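Local coordinates for histidine acid phosphatase (Hafnia alvei, PDB 4ARU), which belongs to branch 2 of the histidine phosphatase superfamily, enzymes with a mixed beta sheet packed between helices and extended by a further, mostly helical region, at residues A[10-15]-A[338-343]; A[38-43]-A[225-230]; A[353-358]-A[374-379]. One frame throughout, in Å; residues are numbered along the deposited sequence.

Contact 1 (A[10-15]-A[338-343]); sequences LERVVI and FERWVD. Unlike the reference sequence in segment 10-15: Arg12 (reference Lys).
Arg12 and Arg340 show how two like charges can lie flat on each other across a strand pair. Their side chains run alongside in the same direction, the guanidinium planes 8° from parallel and the centres 4.3 Å apart, with Arg340 CD over the centre of the Arg12 group. The repulsion is probably offset by nearby acceptors. Glu11 OE1 takes a straight bond of 2.8 Å from Arg340 NE, lying in the guanidinium plane but approached on the anti side of the carboxylate, 28° out of its plane; Arg12 NE and Arg340 NH1 turn to the carbonyls of Ala281 and Leu282, where helix 264-282 ends. On the other sheet face, Leu10 CB sits over the six-membered ring of Trp341, 3.8 Å from its centroid, a CH-pi contact. With CG anti to the backbone N (chi1 180°), Leu10 sends CD1 to Glu339 CB at 3.6 Å, crossing that side chain at about a right angle. The indole is tethered within its own strand, as Trp341 NE1 donates to Glu339 OE1 at 2.9 Å. Glu11 N bonds to Arg340 O and Arg340 N to Arg12 O, so that Glu11 and Arg12 both face Arg340, a classic beta bulge in an antiparallel pair.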
loop_
_atom_site.group_PDB
_atom_site.type_symbol
_atom_site.label_atom_id
_atom_site.label_comp_id
_atom_site.label_asym_id
_atom_site.label_seq_id
_atom_site.Cartn_x
_atom_site.Cartn_y
_atom_site.Cartn_z
ATOM N N LEU A 10 -10.195 -22.105 -6.797
ATOM C CA LEU A 10 -10.117 -20.656 -6.693
ATOM C C LEU A 10 -11.240 -20.015 -7.499
ATOM O O LEU A 10 -11.272 -20.167 -8.744
ATOM C CB LEU A 10 -8.773 -20.150 -7.207
ATOM C CG LEU A 10 -8.581 -18.619 -7.155
ATOM C CD1 LEU A 10 -8.684 -18.028 -5.764
ATOM C CD2 LEU A 10 -7.235 -18.268 -7.790
ATOM N N GLU A 11 -12.202 -19.362 -6.840
ATOM C CA GLU A 11 -13.390 -18.825 -7.537
ATOM C C GLU A 11 -13.183 -17.373 -8.000
ATOM O O GLU A 11 -13.708 -16.983 -9.026
ATOM C CB GLU A 11 -14.628 -18.888 -6.653
ATOM C CG GLU A 11 -15.075 -20.336 -6.449
ATOM C CD GLU A 11 -16.490 -20.475 -5.984
ATOM O OE1 GLU A 11 -17.055 -19.472 -5.514
ATOM O OE2 GLU A 11 -17.035 -21.585 -6.112
ATOM N N ARG A 12 -12.465 -16.569 -7.236
ATOM C CA ARG A 12 -12.140 -15.221 -7.655
ATOM C C ARG A 12 -11.200 -14.552 -6.729
ATOM O O ARG A 12 -10.936 -15.042 -5.628
ATOM C CB ARG A 12 -13.369 -14.401 -7.829
ATOM C CG ARG A 12 -14.286 -14.389 -6.656
ATOM C CD ARG A 12 -15.529 -13.648 -7.114
ATOM N NE ARG A 12 -16.566 -13.544 -6.080
ATOM C CZ ARG A 12 -17.494 -14.446 -5.820
ATOM N NH1 ARG A 12 -17.522 -15.613 -6.466
ATOM N NH2 ARG A 12 -18.379 -14.184 -4.859
ATOM N N VAL A 13 -10.669 -13.429 -7.180
ATOM C CA VAL A 13 -9.612 -12.702 -6.485
ATOM C C VAL A 13 -9.953 -11.223 -6.453
ATOM O O VAL A 13 -10.552 -10.684 -7.420
ATOM C CB VAL A 13 -8.267 -12.902 -7.208
ATOM C CG1 VAL A 13 -7.142 -12.166 -6.511
ATOM C CG2 VAL A 13 -7.935 -14.369 -7.284
ATOM N N VAL A 14 -9.540 -10.566 -5.380
ATOM C CA VAL A 14 -9.592 -9.118 -5.260
ATOM C C VAL A 14 -8.200 -8.663 -4.854
ATOM O O VAL A 14 -7.661 -9.118 -3.825
ATOM C CB VAL A 14 -10.616 -8.649 -4.228
ATOM C CG1 VAL A 14 -10.629 -7.109 -4.184
ATOM C CG2 VAL A 14 -11.965 -9.263 -4.453
ATOM N N ILE A 15 -7.605 -7.790 -5.643
ATOM C CA ILE A 15 -6.273 -7.327 -5.457
ATOM C C ILE A 15 -6.296 -5.848 -5.112
ATOM O O ILE A 15 -6.845 -5.065 -5.888
ATOM C CB ILE A 15 -5.471 -7.513 -6.746
ATOM C CG1 ILE A 15 -5.515 -9.003 -7.169
ATOM C CG2 ILE A 15 -4.042 -7.028 -6.592
ATOM C CD1 ILE A 15 -4.862 -9.291 -8.495
ATOM N N PHE A 338 -6.540 -10.972 -2.019
ATOM C CA PHE A 338 -7.595 -11.706 -1.317
ATOM C C PHE A 338 -8.192 -12.736 -2.256
ATOM O O PHE A 338 -8.658 -12.381 -3.345
ATOM C CB PHE A 338 -8.718 -10.792 -0.843
ATOM C CG PHE A 338 -8.318 -9.772 0.157
ATOM C CD1 PHE A 338 -7.733 -8.571 -0.210
ATOM C CD2 PHE A 338 -8.710 -9.952 1.494
ATOM C CE1 PHE A 338 -7.393 -7.655 0.736
ATOM C CE2 PHE A 338 -8.411 -8.980 2.447
ATOM C CZ PHE A 338 -7.710 -7.842 2.045
ATOM N N GLU A 339 -8.183 -14.013 -1.872
ATOM C CA GLU A 339 -8.611 -15.121 -2.722
ATOM C C GLU A 339 -9.794 -15.777 -2.087
ATOM O O GLU A 339 -9.738 -16.177 -0.920
ATOM C CB GLU A 339 -7.495 -16.135 -2.883
ATOM C CG GLU A 339 -6.312 -15.554 -3.622
ATOM C CD GLU A 339 -5.160 -16.508 -3.878
ATOM O OE1 GLU A 339 -5.081 -17.589 -3.271
ATOM O OE2 GLU A 339 -4.303 -16.121 -4.712
ATOM N N ARG A 340 -10.832 -15.968 -2.879
ATOM C CA ARG A 340 -12.009 -16.737 -2.479
ATOM C C ARG A 340 -11.857 -18.131 -3.010
ATOM O O ARG A 340 -11.897 -18.349 -4.214
ATOM C CB ARG A 340 -13.331 -16.124 -3.009
ATOM C CG ARG A 340 -14.553 -16.978 -2.770
ATOM C CD ARG A 340 -15.736 -16.555 -3.636
ATOM N NE ARG A 340 -16.813 -17.491 -3.612
ATOM C CZ ARG A 340 -17.844 -17.520 -2.738
ATOM N NH1 ARG A 340 -18.031 -16.575 -1.836
ATOM N NH2 ARG A 340 -18.741 -18.483 -2.809
ATOM N N TRP A 341 -11.670 -19.081 -2.085
ATOM C CA TRP A 341 -11.500 -20.495 -2.394
ATOM C C TRP A 341 -12.733 -21.231 -1.925
ATOM O O TRP A 341 -13.338 -20.845 -0.918
ATOM C CB TRP A 341 -10.304 -21.042 -1.618
ATOM C CG TRP A 341 -9.015 -20.595 -2.124
ATOM C CD1 TRP A 341 -8.287 -19.483 -1.766
ATOM C CD2 TRP A 341 -8.235 -21.271 -3.127
ATOM N NE1 TRP A 341 -7.112 -19.443 -2.479
ATOM C CE2 TRP A 341 -7.066 -20.515 -3.322
ATOM C CE3 TRP A 341 -8.421 -22.448 -3.869
ATOM C CZ2 TRP A 341 -6.099 -20.886 -4.254
ATOM C CZ3 TRP A 341 -7.453 -22.810 -4.792
ATOM C CH2 TRP A 341 -6.308 -22.030 -4.962
ATOM N N VAL A 342 -13.108 -22.300 -2.606
ATOM C CA VAL A 342 -14.161 -23.203 -2.058
ATOM C C VAL A 342 -13.605 -24.579 -2.068
ATOM O O VAL A 342 -12.846 -24.939 -2.946
ATOM C CB VAL A 342 -15.544 -23.321 -2.776
ATOM C CG1 VAL A 342 -16.322 -22.029 -2.690
ATOM C CG2 VAL A 342 -15.423 -23.866 -4.202
ATOM N N ASP A 343 -13.906 -25.334 -1.029
ATOM C CA ASP A 343 -13.503 -26.758 -0.983
ATOM C C ASP A 343 -14.484 -27.610 -1.744
ATOM O O ASP A 343 -15.475 -27.117 -2.268
ATOM C CB ASP A 343 -13.244 -27.223 0.460
ATOM C CG ASP A 343 -14.479 -27.243 1.327
ATOM O OD1 ASP A 343 -15.631 -27.276 0.854
ATOM O OD2 ASP A 343 -14.257 -27.290 2.584
HETATM O O HOH W 1 -19.297 -20.556 -4.047
#

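Contact 2 (A[38-43]-A[225-230]); sequences QWPEWP and LLEHAQ
Glu227 OE2 and Trp42 NE1 are joined through a single water, which donates to the carboxylate oxygen at 2.6 Å and accepts from the indole at 2.9 Å. No direct hydrogen bond links the two segments, and the same oxygen also touches carbon: Pro40 CG approaches it to 3.5 Å, while the six-membered ring of Trp39 presents its edge, CE3 lying 3.8 Å from OE2. The Glu227 chain is extended beyond CG (chi2 173°), which carries the carboxylate across to these residues; its other oxygen, OE1, accepts from Ala236 N. Trp42 meets the helix edge-on, with CH2 3.5 Å from Leu226 O near the plane of the indole and 4.0 Å from Leu226 CB. Gln230 slides past this ring in the opposite direction, its CG 3.6 Å from Trp42 CZ3. A bend at chi2 (63°) swings the amide toward Pro43, where Gln230 NE2 comes tip to tip with Pro43 CG, while OE1 is hydrogen-bonded to Thr50 OG1. Through Trp39, Pro40, Trp42 and Pro43 the loop between helices 29-33 and 51-70 rests on the C-terminal part of helix 213-229, which also packs through Leu225 against helices 243-262 and 359-363.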
loop_
_atom_site.group_PDB
_atom_site.type_symbol
_atom_site.label_atom_id
_atom_site.label_comp_id
_atom_site.label_asym_id
_atom_site.label_seq_id
_atom_site.Cartn_x
_atom_site.Cartn_y
_atom_site.Cartn_z
ATOM N N GLN A 38 22.207 17.894 -3.642
ATOM C CA GLN A 38 21.063 18.248 -4.478
ATOM C C GLN A 38 20.267 16.997 -4.772
ATOM O O GLN A 38 20.840 15.995 -5.199
ATOM C CB GLN A 38 21.533 18.869 -5.791
ATOM C CG GLN A 38 22.476 20.041 -5.581
ATOM C CD GLN A 38 22.037 21.033 -4.489
ATOM O OE1 GLN A 38 22.762 21.266 -3.491
ATOM N NE2 GLN A 38 20.866 21.633 -4.674
ATOM N N TRP A 39 18.957 17.069 -4.556
ATOM C CA TRP A 39 18.108 15.982 -4.917
ATOM C C TRP A 39 18.084 15.754 -6.447
ATOM O O TRP A 39 18.011 16.705 -7.206
ATOM C CB TRP A 39 16.689 16.231 -4.392
ATOM C CG TRP A 39 16.580 16.139 -2.894
ATOM C CD1 TRP A 39 16.631 17.187 -1.998
ATOM C CD2 TRP A 39 16.332 14.964 -2.136
ATOM N NE1 TRP A 39 16.444 16.699 -0.722
ATOM C CE2 TRP A 39 16.291 15.339 -0.772
ATOM C CE3 TRP A 39 16.193 13.615 -2.460
ATOM C CZ2 TRP A 39 16.061 14.416 0.236
ATOM C CZ3 TRP A 39 15.995 12.701 -1.463
ATOM C CH2 TRP A 39 15.903 13.100 -0.118
ATOM N N PRO A 40 18.127 14.492 -6.858
ATOM C CA PRO A 40 18.208 14.221 -8.301
ATOM C C PRO A 40 16.873 14.543 -8.998
ATOM O O PRO A 40 15.797 14.394 -8.403
ATOM C CB PRO A 40 18.561 12.728 -8.352
ATOM C CG PRO A 40 18.136 12.181 -7.056
ATOM C CD PRO A 40 18.445 13.285 -6.074
ATOM N N GLU A 41 16.945 14.992 -10.234
ATOM C CA GLU A 41 15.730 15.277 -11.004
ATOM C C GLU A 41 15.125 13.989 -11.530
ATOM O O GLU A 41 15.829 13.138 -12.099
ATOM C CB GLU A 41 15.975 16.282 -12.138
ATOM C CG GLU A 41 15.864 17.759 -11.707
ATOM C CD GLU A 41 14.420 18.205 -11.378
ATOM O OE1 GLU A 41 13.946 18.018 -10.214
ATOM O OE2 GLU A 41 13.746 18.773 -12.285
ATOM N N TRP A 42 13.803 13.856 -11.357
ATOM C CA TRP A 42 13.045 12.725 -11.903
ATOM C C TRP A 42 12.590 13.028 -13.332
ATOM O O TRP A 42 12.520 14.193 -13.747
ATOM C CB TRP A 42 11.846 12.428 -11.001
ATOM C CG TRP A 42 12.279 11.700 -9.793
ATOM C CD1 TRP A 42 13.014 12.195 -8.726
ATOM C CD2 TRP A 42 12.045 10.336 -9.500
ATOM N NE1 TRP A 42 13.241 11.211 -7.810
ATOM C CE2 TRP A 42 12.665 10.053 -8.262
ATOM C CE3 TRP A 42 11.355 9.322 -10.147
ATOM C CZ2 TRP A 42 12.616 8.791 -7.684
ATOM C CZ3 TRP A 42 11.322 8.063 -9.571
ATOM C CH2 TRP A 42 11.957 7.806 -8.376
ATOM N N PRO A 43 12.288 11.983 -14.113
ATOM C CA PRO A 43 11.997 12.183 -15.532
ATOM C C PRO A 43 10.514 12.424 -15.824
ATOM O O PRO A 43 10.128 12.457 -16.994
ATOM C CB PRO A 43 12.451 10.874 -16.152
ATOM C CG PRO A 43 12.128 9.894 -15.100
ATOM C CD PRO A 43 12.518 10.561 -13.810
ATOM N N LEU A 225 14.185 4.671 -1.486
ATOM C CA LEU A 225 13.763 3.382 -2.005
ATOM C C LEU A 225 13.225 3.548 -3.439
ATOM O O LEU A 225 13.461 2.713 -4.314
ATOM C CB LEU A 225 12.678 2.813 -1.109
ATOM C CG LEU A 225 12.258 1.388 -1.519
ATOM C CD1 LEU A 225 12.245 0.518 -0.300
ATOM C CD2 LEU A 225 10.953 1.325 -2.259
ATOM N N LEU A 226 12.461 4.612 -3.640
ATOM C CA LEU A 226 11.935 4.908 -4.976
ATOM C C LEU A 226 13.043 5.178 -5.981
ATOM O O LEU A 226 12.995 4.690 -7.095
ATOM C CB LEU A 226 10.913 6.039 -4.976
ATOM C CG LEU A 226 9.601 5.765 -4.247
ATOM C CD1 LEU A 226 8.747 7.025 -4.000
ATOM C CD2 LEU A 226 8.790 4.768 -5.037
ATOM N N GLU A 227 14.072 5.917 -5.573
ATOM C CA GLU A 227 15.207 6.186 -6.451
ATOM C C GLU A 227 15.857 4.857 -6.884
ATOM O O GLU A 227 16.228 4.655 -8.020
ATOM C CB GLU A 227 16.272 7.000 -5.738
ATOM C CG GLU A 227 15.871 8.457 -5.437
ATOM C CD GLU A 227 16.889 9.184 -4.587
ATOM O OE1 GLU A 227 17.855 8.530 -4.159
ATOM O OE2 GLU A 227 16.743 10.414 -4.366
ATOM N N HIS A 228 15.994 3.970 -5.910
ATOM C CA HIS A 228 16.572 2.669 -6.150
ATOM C C HIS A 228 15.735 1.793 -7.080
ATOM O O HIS A 228 16.236 1.173 -8.018
ATOM C CB HIS A 228 16.826 1.981 -4.815
ATOM C CG HIS A 228 17.629 0.716 -4.914
ATOM N ND1 HIS A 228 19.005 0.705 -5.005
ATOM C CD2 HIS A 228 17.234 -0.580 -4.929
ATOM C CE1 HIS A 228 19.424 -0.559 -5.030
ATOM N NE2 HIS A 228 18.369 -1.349 -5.026
ATOM N N ALA A 229 14.442 1.811 -6.823
ATOM C CA ALA A 229 13.503 1.064 -7.653
ATOM C C ALA A 229 13.395 1.610 -9.078
ATOM O O ALA A 229 13.124 0.852 -10.008
ATOM C CB ALA A 229 12.156 1.106 -7.001
ATOM N N GLN A 230 13.692 2.900 -9.243
ATOM C CA GLN A 230 13.710 3.610 -10.510
ATOM C C GLN A 230 15.027 3.377 -11.260
ATOM O O GLN A 230 15.192 3.766 -12.437
ATOM C CB GLN A 230 13.470 5.100 -10.226
ATOM C CG GLN A 230 13.562 6.016 -11.435
ATOM C CD GLN A 230 12.514 5.738 -12.495
ATOM O OE1 GLN A 230 11.536 5.071 -12.241
ATOM N NE2 GLN A 230 12.712 6.291 -13.682
HETATM O O HOH W 2 14.646 11.716 -5.327
#

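Contact 3 (A[353-358]-A[374-379]); sequences NMVYQT and AGSVRL
Tyr356 lays one face of its ring over Gly375, whose CA is 3.9 Å from the ring centroid in a CH-pi contact, while Met354 O lies in plane at the ring edge. The tyrosine's first torsion sets CG between its backbone N and carbonyl carbon (chi1 67°), bringing the ring across the partner strand. Glycine has no side chain to stand in the way, so the aromatic face can settle directly on the backbone. Tyr356 CE1 also touches Val377 CG2 at 4.2 Å, and the phenol OH is hydrogen-bonded to Pro324 O and accepts from a water at 2.8 Å. On the other face of the sheet, Asn353 ND2 may reach Ser376 OG in a weak bond of 3.0 Å, doubtful because the serine has a second conformer, and Val355 CG1 packs on Ala374 CB; Met60, Phe63 and Arg67 of helix 51-70 lie against that face. The ladder is held by reciprocal bonds between Met354 and Val377 and by Tyr356 N to Gly375 O; the return bond, Gly375 N to Tyr356 O at 2.7 Å, is bent and weak. A tyrosine over a glycine on the neighbouring strand is the cross-strand glycine-aromatic pairing known from antiparallel sheets.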
loop_
_atom_site.group_PDB
_atom_site.type_symbol
_atom_site.label_atom_id
_atom_site.label_comp_id
_atom_site.label_asym_id
_atom_site.label_seq_id
_atom_site.Cartn_x
_atom_site.Cartn_y
_atom_site.Cartn_z
ATOM N N ASN A 353 -2.736 -12.825 0.852
ATOM C CA ASN A 353 -1.283 -12.749 0.699
ATOM C C ASN A 353 -0.852 -11.340 0.371
ATOM O O ASN A 353 -1.569 -10.620 -0.308
ATOM C CB ASN A 353 -0.780 -13.647 -0.436
ATOM C CG ASN A 353 -0.813 -15.134 -0.069
ATOM O OD1 ASN A 353 -1.882 -15.703 0.024
ATOM N ND2 ASN A 353 0.352 -15.742 0.121
ATOM N N MET A 354 0.325 -10.969 0.832
ATOM C CA MET A 354 0.991 -9.762 0.353
ATOM C C MET A 354 1.918 -10.186 -0.753
ATOM O O MET A 354 2.850 -10.919 -0.489
ATOM C CB MET A 354 1.771 -9.053 1.462
ATOM C CG MET A 354 2.231 -7.662 1.114
ATOM S SD MET A 354 0.824 -6.487 0.880
ATOM C CE MET A 354 1.963 -5.229 0.295
ATOM N N VAL A 355 1.680 -9.684 -1.964
ATOM C CA VAL A 355 2.477 -10.093 -3.140
ATOM C C VAL A 355 3.227 -8.868 -3.644
ATOM O O VAL A 355 2.658 -7.771 -3.695
ATOM C CB VAL A 355 1.553 -10.658 -4.233
ATOM C CG1 VAL A 355 2.331 -11.075 -5.486
ATOM C CG2 VAL A 355 0.793 -11.865 -3.694
ATOM N N TYR A 356 4.503 -9.032 -3.916
ATOM C CA TYR A 356 5.410 -7.889 -4.117
ATOM C C TYR A 356 6.682 -8.246 -4.819
ATOM O O TYR A 356 7.078 -9.399 -4.849
ATOM C CB TYR A 356 5.743 -7.289 -2.747
ATOM C CG TYR A 356 6.574 -8.248 -1.928
ATOM C CD1 TYR A 356 6.000 -9.318 -1.255
ATOM C CD2 TYR A 356 7.986 -8.136 -1.865
ATOM C CE1 TYR A 356 6.755 -10.178 -0.503
ATOM C CE2 TYR A 356 8.747 -9.027 -1.167
ATOM C CZ TYR A 356 8.117 -10.083 -0.505
ATOM O OH TYR A 356 8.876 -10.980 0.184
ATOM N N GLN A 357 7.299 -7.222 -5.400
ATOM C CA GLN A 357 8.648 -7.306 -5.865
ATOM C C GLN A 357 9.619 -6.972 -4.734
ATOM O O GLN A 357 9.448 -5.971 -4.026
ATOM C CB GLN A 357 8.856 -6.355 -7.025
ATOM C CG GLN A 357 8.223 -6.864 -8.315
ATOM C CD GLN A 357 7.630 -5.768 -9.175
ATOM O OE1 GLN A 357 6.771 -4.994 -8.712
ATOM N NE2 GLN A 357 7.945 -5.804 -10.453
ATOM N N THR A 358 10.631 -7.808 -4.601
ATOM C CA THR A 358 11.755 -7.500 -3.727
ATOM C C THR A 358 12.449 -6.246 -4.185
ATOM O O THR A 358 12.277 -5.768 -5.315
ATOM C CB THR A 358 12.777 -8.631 -3.638
ATOM O OG1 THR A 358 13.452 -8.762 -4.893
ATOM C CG2 THR A 358 12.174 -9.941 -3.241
ATOM N N ALA A 374 7.432 -13.463 -8.037
ATOM C CA ALA A 374 7.313 -12.348 -7.068
ATOM C C ALA A 374 7.367 -12.912 -5.654
ATOM O O ALA A 374 7.058 -14.083 -5.404
ATOM C CB ALA A 374 6.033 -11.605 -7.294
ATOM N N GLY A 375 7.721 -12.062 -4.711
ATOM C CA GLY A 375 7.591 -12.393 -3.303
ATOM C C GLY A 375 6.138 -12.520 -2.939
ATOM O O GLY A 375 5.239 -11.899 -3.525
ATOM N N SER A 376 5.874 -13.369 -1.946
ATOM C CA SER A 376 4.510 -13.531 -1.451
ATOM C C SER A 376 4.593 -13.973 -0.000
ATOM O O SER A 376 5.344 -14.878 0.314
ATOM C CB SER A 376 3.708 -14.532 -2.306
ATOM O OG SER A 376 2.346 -14.678 -1.904
ATOM N N VAL A 377 3.819 -13.323 0.864
ATOM C CA VAL A 377 3.734 -13.685 2.273
ATOM C C VAL A 377 2.276 -13.996 2.570
ATOM O O VAL A 377 1.402 -13.154 2.352
ATOM C CB VAL A 377 4.239 -12.552 3.174
ATOM C CG1 VAL A 377 4.022 -12.887 4.639
ATOM C CG2 VAL A 377 5.722 -12.328 2.920
ATOM N N ARG A 378 2.007 -15.185 3.081
ATOM C CA ARG A 378 0.674 -15.571 3.474
ATOM C C ARG A 378 0.375 -14.935 4.834
ATOM O O ARG A 378 1.187 -15.022 5.757
ATOM C CB ARG A 378 0.588 -17.093 3.576
ATOM C CG ARG A 378 -0.831 -17.604 3.429
ATOM C CD ARG A 378 -0.869 -19.061 2.999
ATOM N NE ARG A 378 -0.197 -19.922 3.957
ATOM C CZ ARG A 378 0.082 -21.218 3.782
ATOM N NH1 ARG A 378 -0.244 -21.843 2.655
ATOM N NH2 ARG A 378 0.677 -21.904 4.754
ATOM N N LEU A 379 -0.781 -14.328 4.972
ATOM C CA LEU A 379 -1.135 -13.565 6.165
ATOM C C LEU A 379 -2.089 -14.242 7.123
ATOM O O LEU A 379 -3.122 -14.837 6.764
ATOM C CB LEU A 379 -1.742 -12.211 5.747
ATOM C CG LEU A 379 -0.830 -11.397 4.819
ATOM C CD1 LEU A 379 -1.534 -10.093 4.405
ATOM C CD2 LEU A 379 0.475 -11.050 5.485
HETATM O O HOH W 3 8.803 -13.698 -0.288
#

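Overall arrangement
Contacts 1 and 3 belong to the same mixed sheet and illustrate how it joins a distant and a local pairing. Strand 9-18 pairs with 335-342, that with 348-356, and that with 375-378; one further pairing thus separates the two contacts, whose centres are about 16 Å apart. Contact 1 spans more than 300 residues and contact 3 only a short connection. Contact 2 comes in sequence between the segments of contact 1, yet its centre lies about 37 Å away, across the chain's centre, and 24 Å from that of contact 3. The helix-rich connection between strands 9-18 and 335-342 thus carries a loop-to-helix contact that touches neither strand pairing, although its nearest atoms come within about 7 Å of contact 3.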